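Local coordinates for racemase, putative (Roseobacter denitrificans, PDB 3TCS), which binds magnesium and D-alanine in an enolase-superfamily barrel and probably acts as a racemase or hydro-lyase, at residues B[137-142]-B[165-170]; B[203-208]-B[229-234]. All coordinates share one frame; numbering follows the deposited sequence.

Interaction 1. Residues B[137-142]-B[165-170]; sequences YASSMK and AFKVRA. With DAL (D-alanine), chain L.
The Arg169 guanidinium meets Ser140 O at its edge and in its own plane, with CA of the bound D-alanine at another part of that edge; Met141 SD approaches obliquely, 3.5 Å from Arg169 NH2. Lys167 CB comes obliquely to the Tyr137 ring, which also packs edge-to-face with Tyr331. This is a parallel pair of strands, 132-139 and 165-169, from one beta-alpha-beta unit of the TIM barrel, joined through helix 147-161. Its regular bonds run from Ala138 N to Ala165 O, Lys167 N to Ala138 O and Ser140 N to Lys167 O. Past the end of strand 132-139, Arg169, the last residue of the other strand, grips Ser140 O side-on through NE (2.7 Å) and NH2 (3.0 Å), the first in the carbonyl plane and the second above it. A leucine here would remove both donors, probably leaving Ser140 O without a mate and the ligand without the flat group beside it. Lys167 bends at chi3 (80°), bringing NZ to Tyr137 OH, to which it donates, to a salt bridge with Glu333 and within 2.8 Å of the D-alanine N. One water accepts from Arg169 N at 3.1 Å and donates to Lys142 O at 2.8 Å.

Interaction 2. Residues B[203-208]-B[229-234]; sequences LIDANS and HFEEPC. With MG (magnesium ion), chain J; DAL (D-alanine), chain L.
Asp205 and Glu231 reach from adjacent parallel strands to one magnesium ion, the hallmark of the enolase-superfamily TIM barrel, where acidic ligands sit at the strand ends. Strands 201-205 and 229-231 belong to a beta-alpha-beta unit linked by helix 212-224. Both acids place CG opposite the backbone N (chi1 -164° for Asp205, -168° for Glu231); Glu231 runs on extended, and its OE2 converges with Asp205 OD2 on the metal. Asp205 OD2 binds the metal at 2.1 Å and Glu231 OE2 at 2.0 Å. The two oxygens lie 2.9 Å apart, a closeness that the shared cation probably makes tolerable. Glu257, a water and the N and O of D-alanine complete the shell.

The oxygens that do not bind the metal fix how each carboxylate is turned. Asp205 OD1 accepts from Asn207 N at 3.0 Å, forming an Asx turn. Glu231 OE1 takes a nearly straight bond (172°) from His229 NE2, in the imidazole plane, as well as a salt bridge from Lys167. The imidazole is steadied in turn by Leu203, whose CD2 sits over the centre of one face, 3.6 Å from the ring centroid.

On the sheet face turned to helix 212-224, Ile204 and Phe230 lie side by side, CG2 against CD1, while Pro233 CB lies over one face of the Phe230 ring, offset toward its rim. Past the strands Glu232 reaches extended across to Ser208, whose N donates to Glu232 O and whose OG donates to Glu232 OE2 at 2.5 Å, meeting that oxygen on its anti side and tilted out of the carboxylate plane.

Overall arrangement
Interactions 1 and 2 illustrate how a TIM barrel assembles an active site from successive strand ends. They follow in series along the chain, their centres about 11 Å apart, in one sheet where strand order runs 132-139, 165-169, 201-205, 229-231. Strands 165-169 and 201-205 are neighbours, so the two contacts share a boundary, with a probable hydrogen bond between Phe166 O and Leu203 N; the Lys167-Glu231 pair spans it too. Both contacts touch D-alanine: interaction 1 supplies basic side chains beside the ligand, and interaction 2 supplies two of the three protein carboxylates on the magnesium.

Interaction 1. Residues B[137-142]-B[165-170]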
ATOM      1  N   TYR B 137       0.282   7.963  28.353  1.00  7.42           N
ATOM      2  CA  TYR B 137      -0.721   7.033  28.839  1.00  8.34           C
ATOM      3  C   TYR B 137      -0.140   5.633  28.708  1.00  9.61           C
ATOM      4  O   TYR B 137       0.470   5.303  27.686  1.00 10.49           O
ATOM      5  CB  TYR B 137      -2.053   7.185  28.083  1.00  6.94           C
ATOM      6  CG  TYR B 137      -2.115   6.733  26.634  1.00  7.34           C
ATOM      7  CD1 TYR B 137      -2.302   5.392  26.306  1.00  5.92           C
ATOM      8  CD2 TYR B 137      -2.106   7.669  25.594  1.00  7.56           C
ATOM      9  CE1 TYR B 137      -2.496   4.989  24.970  1.00  6.35           C
ATOM     10  CE2 TYR B 137      -2.301   7.279  24.256  1.00  6.70           C
ATOM     11  CZ  TYR B 137      -2.500   5.942  23.956  1.00  9.10           C
ATOM     12  OH  TYR B 137      -2.741   5.567  22.650  1.00  8.02           O
ATOM     13  N   ALA B 138      -0.277   4.831  29.763  1.00  8.90           N
ATOM     14  CA  ALA B 138       0.247   3.471  29.758  1.00  8.92           C
ATOM     15  C   ALA B 138      -0.586   2.648  28.789  1.00  9.52           C
ATOM     16  O   ALA B 138      -1.791   2.475  28.968  1.00  9.47           O
ATOM     17  CB  ALA B 138       0.189   2.873  31.153  1.00  9.82           C
ATOM     18  N   SER B 139       0.062   2.139  27.751  1.00  8.17           N
ATOM     19  CA  SER B 139      -0.647   1.381  26.741  1.00  7.26           C
ATOM     20  C   SER B 139      -0.368  -0.120  26.760  1.00  8.46           C
ATOM     21  O   SER B 139       0.766  -0.554  26.566  1.00  7.77           O
ATOM     22  CB  SER B 139      -0.314   1.970  25.363  1.00  6.92           C
ATOM     23  OG  SER B 139      -1.173   1.474  24.355  1.00  9.20           O
ATOM     24  N   SER B 140      -1.416  -0.904  27.007  1.00  8.34           N
ATOM     25  CA  SER B 140      -1.311  -2.360  27.013  1.00  9.89           C
ATOM     26  C   SER B 140      -1.588  -2.855  25.597  1.00  9.91           C
ATOM     27  O   SER B 140      -2.531  -2.396  24.953  1.00 11.29           O
ATOM     28  CB  SER B 140      -2.337  -2.984  27.961  1.00 10.44           C
ATOM     29  OG  SER B 140      -2.442  -4.375  27.708  1.00 12.65           O
ATOM     30  N   MET B 141      -0.776  -3.792  25.121  1.00  9.63           N
ATOM     31  CA  MET B 141      -0.928  -4.332  23.771  1.00 11.99           C
ATOM     32  C   MET B 141      -1.610  -5.699  23.750  1.00 13.00           C
ATOM     33  O   MET B 141      -2.043  -6.172  22.699  1.00 14.15           O
ATOM     34  CB  MET B 141       0.449  -4.485  23.117  1.00 10.95           C
ATOM     35  CG  MET B 141       1.294  -3.234  23.097  1.00 13.24           C
ATOM     36  SD  MET B 141       0.566  -1.945  22.091  1.00 14.12           S
ATOM     37  CE  MET B 141       1.223  -0.484  22.895  1.00 11.13           C
ATOM     38  N   LYS B 142      -1.708  -6.323  24.917  1.00 12.67           N
ATOM     39  CA  LYS B 142      -2.273  -7.660  25.033  1.00 14.09           C
ATOM     40  C   LYS B 142      -3.781  -7.841  25.110  1.00 13.46           C
ATOM     41  O   LYS B 142      -4.505  -6.998  25.632  1.00 11.91           O
ATOM     42  CB  LYS B 142      -1.651  -8.361  26.242  1.00 14.63           C
ATOM     43  CG  LYS B 142      -0.152  -8.586  26.133  1.00 16.25           C
ATOM     44  CD  LYS B 142       0.393  -9.221  27.404  1.00 18.08           C
ATOM     45  CE  LYS B 142       1.853  -9.613  27.249  1.00 21.80           C
ATOM     46  NZ  LYS B 142       2.384 -10.277  28.472  1.00 20.20           N
ATOM     47  N   ALA B 165      -3.313   7.813  32.977  1.00  7.12           N
ATOM     48  CA  ALA B 165      -4.102   7.476  31.793  1.00  7.91           C
ATOM     49  C   ALA B 165      -3.672   6.068  31.390  1.00  7.21           C
ATOM     50  O   ALA B 165      -2.488   5.733  31.462  1.00  8.04           O
ATOM     51  CB  ALA B 165      -3.835   8.475  30.659  1.00  6.86           C
ATOM     52  N   PHE B 166      -4.635   5.244  30.981  1.00  7.08           N
ATOM     53  CA  PHE B 166      -4.363   3.855  30.625  1.00  7.08           C
ATOM     54  C   PHE B 166      -5.229   3.370  29.470  1.00  8.39           C
ATOM     55  O   PHE B 166      -6.415   3.686  29.411  1.00  8.31           O
ATOM     56  CB  PHE B 166      -4.646   2.958  31.838  1.00  9.36           C
ATOM     57  CG  PHE B 166      -3.926   3.378  33.079  1.00  8.43           C
ATOM     58  CD1 PHE B 166      -2.716   2.791  33.423  1.00  8.30           C
ATOM     59  CD2 PHE B 166      -4.414   4.423  33.861  1.00  9.67           C
ATOM     60  CE1 PHE B 166      -1.992   3.245  34.529  1.00 10.11           C
ATOM     61  CE2 PHE B 166      -3.701   4.886  34.966  1.00 10.76           C
ATOM     62  CZ  PHE B 166      -2.486   4.294  35.298  1.00 10.37           C
ATOM     63  N   LYS B 167      -4.640   2.592  28.567  1.00  8.42           N
ATOM     64  CA  LYS B 167      -5.391   2.037  27.446  1.00  8.14           C
ATOM     65  C   LYS B 167      -5.297   0.510  27.430  1.00  9.52           C
ATOM     66  O   LYS B 167      -4.214  -0.060  27.570  1.00  9.50           O
ATOM     67  CB  LYS B 167      -4.888   2.593  26.105  1.00  9.82           C
ATOM     68  CG  LYS B 167      -5.788   2.181  24.926  1.00  8.93           C
ATOM     69  CD  LYS B 167      -5.489   2.960  23.641  1.00  7.74           C
ATOM     70  CE  LYS B 167      -4.275   2.419  22.892  1.00  9.49           C
ATOM     71  NZ  LYS B 167      -3.996   3.242  21.665  1.00  7.94           N
ATOM     72  N   VAL B 168      -6.440  -0.148  27.266  1.00  8.92           N
ATOM     73  CA  VAL B 168      -6.487  -1.601  27.215  1.00  9.80           C
ATOM     74  C   VAL B 168      -7.158  -2.010  25.907  1.00  9.83           C
ATOM     75  O   VAL B 168      -7.508  -1.151  25.096  1.00 10.08           O
ATOM     76  CB  VAL B 168      -7.262  -2.192  28.424  1.00 10.06           C
ATOM     77  CG1 VAL B 168      -6.551  -1.825  29.716  1.00  9.40           C
ATOM     78  CG2 VAL B 168      -8.698  -1.685  28.435  1.00  9.24           C
ATOM     79  N   ARG B 169      -7.345  -3.310  25.706  1.00 10.00           N
ATOM     80  CA  ARG B 169      -7.932  -3.814  24.465  1.00 10.48           C
ATOM     81  C   ARG B 169      -9.335  -4.385  24.599  1.00 10.91           C
ATOM     82  O   ARG B 169      -9.668  -5.018  25.603  1.00 11.05           O
ATOM     83  CB  ARG B 169      -7.030  -4.903  23.872  1.00 10.30           C
ATOM     84  CG  ARG B 169      -5.570  -4.497  23.727  1.00 11.46           C
ATOM     85  CD  ARG B 169      -5.371  -3.513  22.583  1.00  9.61           C
ATOM     86  NE  ARG B 169      -4.232  -2.629  22.827  1.00 10.40           N
ATOM     87  CZ  ARG B 169      -3.754  -1.761  21.941  1.00 11.15           C
ATOM     88  NH1 ARG B 169      -4.303  -1.660  20.739  1.00  9.69           N
ATOM     89  NH2 ARG B 169      -2.744  -0.972  22.270  1.00  9.76           N
ATOM     90  N   ALA B 170     -10.137  -4.172  23.559  1.00  8.35           N
ATOM     91  CA  ALA B 170     -11.506  -4.670  23.491  1.00 11.34           C
ATOM     92  C   ALA B 170     -11.585  -5.611  22.292  1.00 11.77           C
ATOM     93  O   ALA B 170     -10.790  -5.498  21.358  1.00 12.00           O
ATOM     94  CB  ALA B 170     -12.491  -3.507  23.306  1.00 10.69           C
TER
HETATM   95  N   DAL L 370      -2.838   2.126  19.356  1.00 11.02           N
HETATM   96  CA  DAL L 370      -2.563   0.706  19.639  1.00 13.70           C
HETATM   97  CB  DAL L 370      -1.125   0.521  20.102  1.00  9.29           C
HETATM   98  C   DAL L 370      -2.786  -0.104  18.407  1.00 13.37           C
HETATM   99  O   DAL L 370      -3.855  -0.119  17.887  1.00 20.29           O
HETATM  100  O   HOH W   1      -6.160  -5.628  27.367  1.00 15.14           O

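Interaction 2. Residues B[203-208]-B[229-234]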
ATOM      1  N   LEU B 203      -8.797   4.533  28.436  1.00  7.97           N
ATOM      2  CA  LEU B 203      -8.941   4.446  26.992  1.00  7.34           C
ATOM      3  C   LEU B 203      -9.073   2.979  26.604  1.00  6.79           C
ATOM      4  O   LEU B 203      -8.668   2.094  27.356  1.00  6.39           O
ATOM      5  CB  LEU B 203      -7.695   5.005  26.302  1.00  6.94           C
ATOM      6  CG  LEU B 203      -7.250   6.447  26.556  1.00 10.35           C
ATOM      7  CD1 LEU B 203      -6.759   6.623  27.996  1.00 12.23           C
ATOM      8  CD2 LEU B 203      -6.136   6.783  25.575  1.00  9.81           C
ATOM      9  N   ILE B 204      -9.635   2.715  25.435  1.00  6.71           N
ATOM     10  CA  ILE B 204      -9.743   1.336  24.985  1.00  8.52           C
ATOM     11  C   ILE B 204      -9.547   1.317  23.469  1.00  9.11           C
ATOM     12  O   ILE B 204      -9.813   2.310  22.791  1.00  9.65           O
ATOM     13  CB  ILE B 204     -11.099   0.710  25.401  1.00  7.90           C
ATOM     14  CG1 ILE B 204     -10.962  -0.814  25.454  1.00  8.53           C
ATOM     15  CG2 ILE B 204     -12.195   1.126  24.431  1.00  9.70           C
ATOM     16  CD1 ILE B 204     -12.059  -1.509  26.251  1.00  7.57           C
ATOM     17  N   ASP B 205      -9.053   0.198  22.947  1.00  7.53           N
ATOM     18  CA  ASP B 205      -8.781   0.067  21.516  1.00  6.58           C
ATOM     19  C   ASP B 205      -9.364  -1.261  21.046  1.00  8.09           C
ATOM     20  O   ASP B 205      -9.028  -2.309  21.594  1.00  8.13           O
ATOM     21  CB  ASP B 205      -7.262   0.071  21.290  1.00  8.44           C
ATOM     22  CG  ASP B 205      -6.876   0.338  19.846  1.00  9.13           C
ATOM     23  OD1 ASP B 205      -7.637  -0.052  18.933  1.00  8.59           O
ATOM     24  OD2 ASP B 205      -5.794   0.928  19.634  1.00  9.17           O
ATOM     25  N   ALA B 206     -10.229  -1.226  20.037  1.00  8.06           N
ATOM     26  CA  ALA B 206     -10.856  -2.453  19.537  1.00  8.58           C
ATOM     27  C   ALA B 206     -10.185  -3.029  18.292  1.00  8.78           C
ATOM     28  O   ALA B 206     -10.591  -4.075  17.785  1.00 10.13           O
ATOM     29  CB  ALA B 206     -12.334  -2.199  19.257  1.00  9.92           C
ATOM     30  N   ASN B 207      -9.167  -2.333  17.802  1.00  8.67           N
ATOM     31  CA  ASN B 207      -8.418  -2.758  16.625  1.00  9.80           C
ATOM     32  C   ASN B 207      -9.246  -3.364  15.490  1.00 10.42           C
ATOM     33  O   ASN B 207      -9.019  -4.504  15.087  1.00  9.41           O
ATOM     34  CB  ASN B 207      -7.305  -3.724  17.052  1.00 10.65           C
ATOM     35  CG  ASN B 207      -6.202  -3.026  17.843  1.00 13.76           C
ATOM     36  OD1 ASN B 207      -5.380  -2.292  17.279  1.00 14.68           O
ATOM     37  ND2 ASN B 207      -6.193  -3.233  19.155  1.00  9.14           N
ATOM     38  N   SER B 208     -10.211  -2.591  14.989  1.00 10.90           N
ATOM     39  CA  SER B 208     -11.068  -2.991  13.869  1.00 11.66           C
ATOM     40  C   SER B 208     -11.955  -4.218  14.070  1.00 12.30           C
ATOM     41  O   SER B 208     -12.363  -4.855  13.102  1.00 12.92           O
ATOM     42  CB  SER B 208     -10.208  -3.219  12.618  1.00 12.81           C
ATOM     43  OG  SER B 208      -9.609  -2.016  12.169  1.00 13.36           O
ATOM     44  N   HIS B 229     -12.018   7.519  25.569  1.00  9.47           N
ATOM     45  CA  HIS B 229     -11.363   7.285  24.285  1.00  9.24           C
ATOM     46  C   HIS B 229     -11.693   5.880  23.760  1.00  8.12           C
ATOM     47  O   HIS B 229     -11.372   4.888  24.400  1.00  9.47           O
ATOM     48  CB  HIS B 229      -9.860   7.483  24.553  1.00  9.15           C
ATOM     49  CG  HIS B 229      -8.959   7.224  23.390  1.00 10.50           C
ATOM     50  ND1 HIS B 229      -8.107   8.186  22.896  1.00 10.83           N
ATOM     51  CD2 HIS B 229      -8.655   6.080  22.733  1.00 10.89           C
ATOM     52  CE1 HIS B 229      -7.309   7.646  21.994  1.00 10.95           C
ATOM     53  NE2 HIS B 229      -7.618   6.367  21.876  1.00 11.87           N
ATOM     54  N   PHE B 230     -12.361   5.815  22.608  1.00  6.54           N
ATOM     55  CA  PHE B 230     -12.758   4.550  21.981  1.00  6.87           C
ATOM     56  C   PHE B 230     -12.051   4.473  20.628  1.00  8.08           C
ATOM     57  O   PHE B 230     -12.483   5.081  19.641  1.00  7.56           O
ATOM     58  CB  PHE B 230     -14.286   4.523  21.807  1.00  6.97           C
ATOM     59  CG  PHE B 230     -14.844   3.184  21.383  1.00  7.26           C
ATOM     60  CD1 PHE B 230     -14.044   2.046  21.347  1.00  8.68           C
ATOM     61  CD2 PHE B 230     -16.188   3.066  21.045  1.00  9.14           C
ATOM     62  CE1 PHE B 230     -14.579   0.806  20.980  1.00  7.80           C
ATOM     63  CE2 PHE B 230     -16.736   1.838  20.679  1.00  6.32           C
ATOM     64  CZ  PHE B 230     -15.932   0.705  20.646  1.00  8.57           C
ATOM     65  N   GLU B 231     -10.966   3.707  20.586  1.00  7.28           N
ATOM     66  CA  GLU B 231     -10.152   3.604  19.382  1.00  7.85           C
ATOM     67  C   GLU B 231     -10.458   2.479  18.400  1.00  8.37           C
ATOM     68  O   GLU B 231     -10.673   1.328  18.792  1.00  9.90           O
ATOM     69  CB  GLU B 231      -8.678   3.525  19.789  1.00  7.45           C
ATOM     70  CG  GLU B 231      -7.687   3.691  18.647  1.00 10.98           C
ATOM     71  CD  GLU B 231      -6.265   3.887  19.155  1.00 11.73           C
ATOM     72  OE1 GLU B 231      -6.110   4.435  20.266  1.00 11.78           O
ATOM     73  OE2 GLU B 231      -5.309   3.517  18.442  1.00  9.83           O
ATOM     74  N   GLU B 232     -10.457   2.846  17.118  1.00  6.49           N
ATOM     75  CA  GLU B 232     -10.678   1.925  16.005  1.00  8.08           C
ATOM     76  C   GLU B 232     -11.782   0.905  16.272  1.00  9.24           C
ATOM     77  O   GLU B 232     -11.547  -0.308  16.279  1.00  7.97           O
ATOM     78  CB  GLU B 232      -9.361   1.211  15.686  1.00  8.40           C
ATOM     79  CG  GLU B 232      -9.265   0.668  14.276  1.00  8.08           C
ATOM     80  CD  GLU B 232      -7.880   0.123  13.972  1.00 11.42           C
ATOM     81  OE1 GLU B 232      -6.903   0.881  14.137  1.00 12.15           O
ATOM     82  OE2 GLU B 232      -7.768  -1.056  13.571  1.00 12.06           O
ATOM     83  N   PRO B 233     -13.013   1.386  16.488  1.00  8.70           N
ATOM     84  CA  PRO B 233     -14.132   0.483  16.756  1.00  8.99           C
ATOM     85  C   PRO B 233     -14.456  -0.474  15.613  1.00 11.61           C
ATOM     86  O   PRO B 233     -14.778  -1.640  15.850  1.00 10.98           O
ATOM     87  CB  PRO B 233     -15.285   1.440  17.050  1.00  9.78           C
ATOM     88  CG  PRO B 233     -14.946   2.643  16.223  1.00  9.56           C
ATOM     89  CD  PRO B 233     -13.460   2.788  16.461  1.00  9.36           C
ATOM     90  N   CYS B 234     -14.366   0.024  14.379  1.00 10.07           N
ATOM     91  CA  CYS B 234     -14.680  -0.775  13.195  1.00 11.42           C
ATOM     92  C   CYS B 234     -13.490  -0.924  12.256  1.00 11.03           C
ATOM     93  O   CYS B 234     -12.486  -0.222  12.399  1.00 11.21           O
ATOM     94  CB  CYS B 234     -15.825  -0.116  12.418  1.00 11.06           C
ATOM     95  SG  CYS B 234     -17.287   0.282  13.399  1.00 13.76           S
TER
HETATM   96 MG    MG J 368      -4.722   1.638  18.010  1.00 10.98          MG
HETATM   97  N   DAL L 370      -2.838   2.126  19.356  1.00 11.02           N
HETATM   98  CA  DAL L 370      -2.563   0.706  19.639  1.00 13.70           C
HETATM   99  CB  DAL L 370      -1.125   0.521  20.102  1.00  9.29           C
HETATM  100  C   DAL L 370      -2.786  -0.104  18.407  1.00 13.37           C
HETATM  101  O   DAL L 370      -3.855  -0.119  17.887  1.00 20.29           O
HETATM  102  O   HOH W   2      -6.193   0.727  16.819  1.00 10.81           O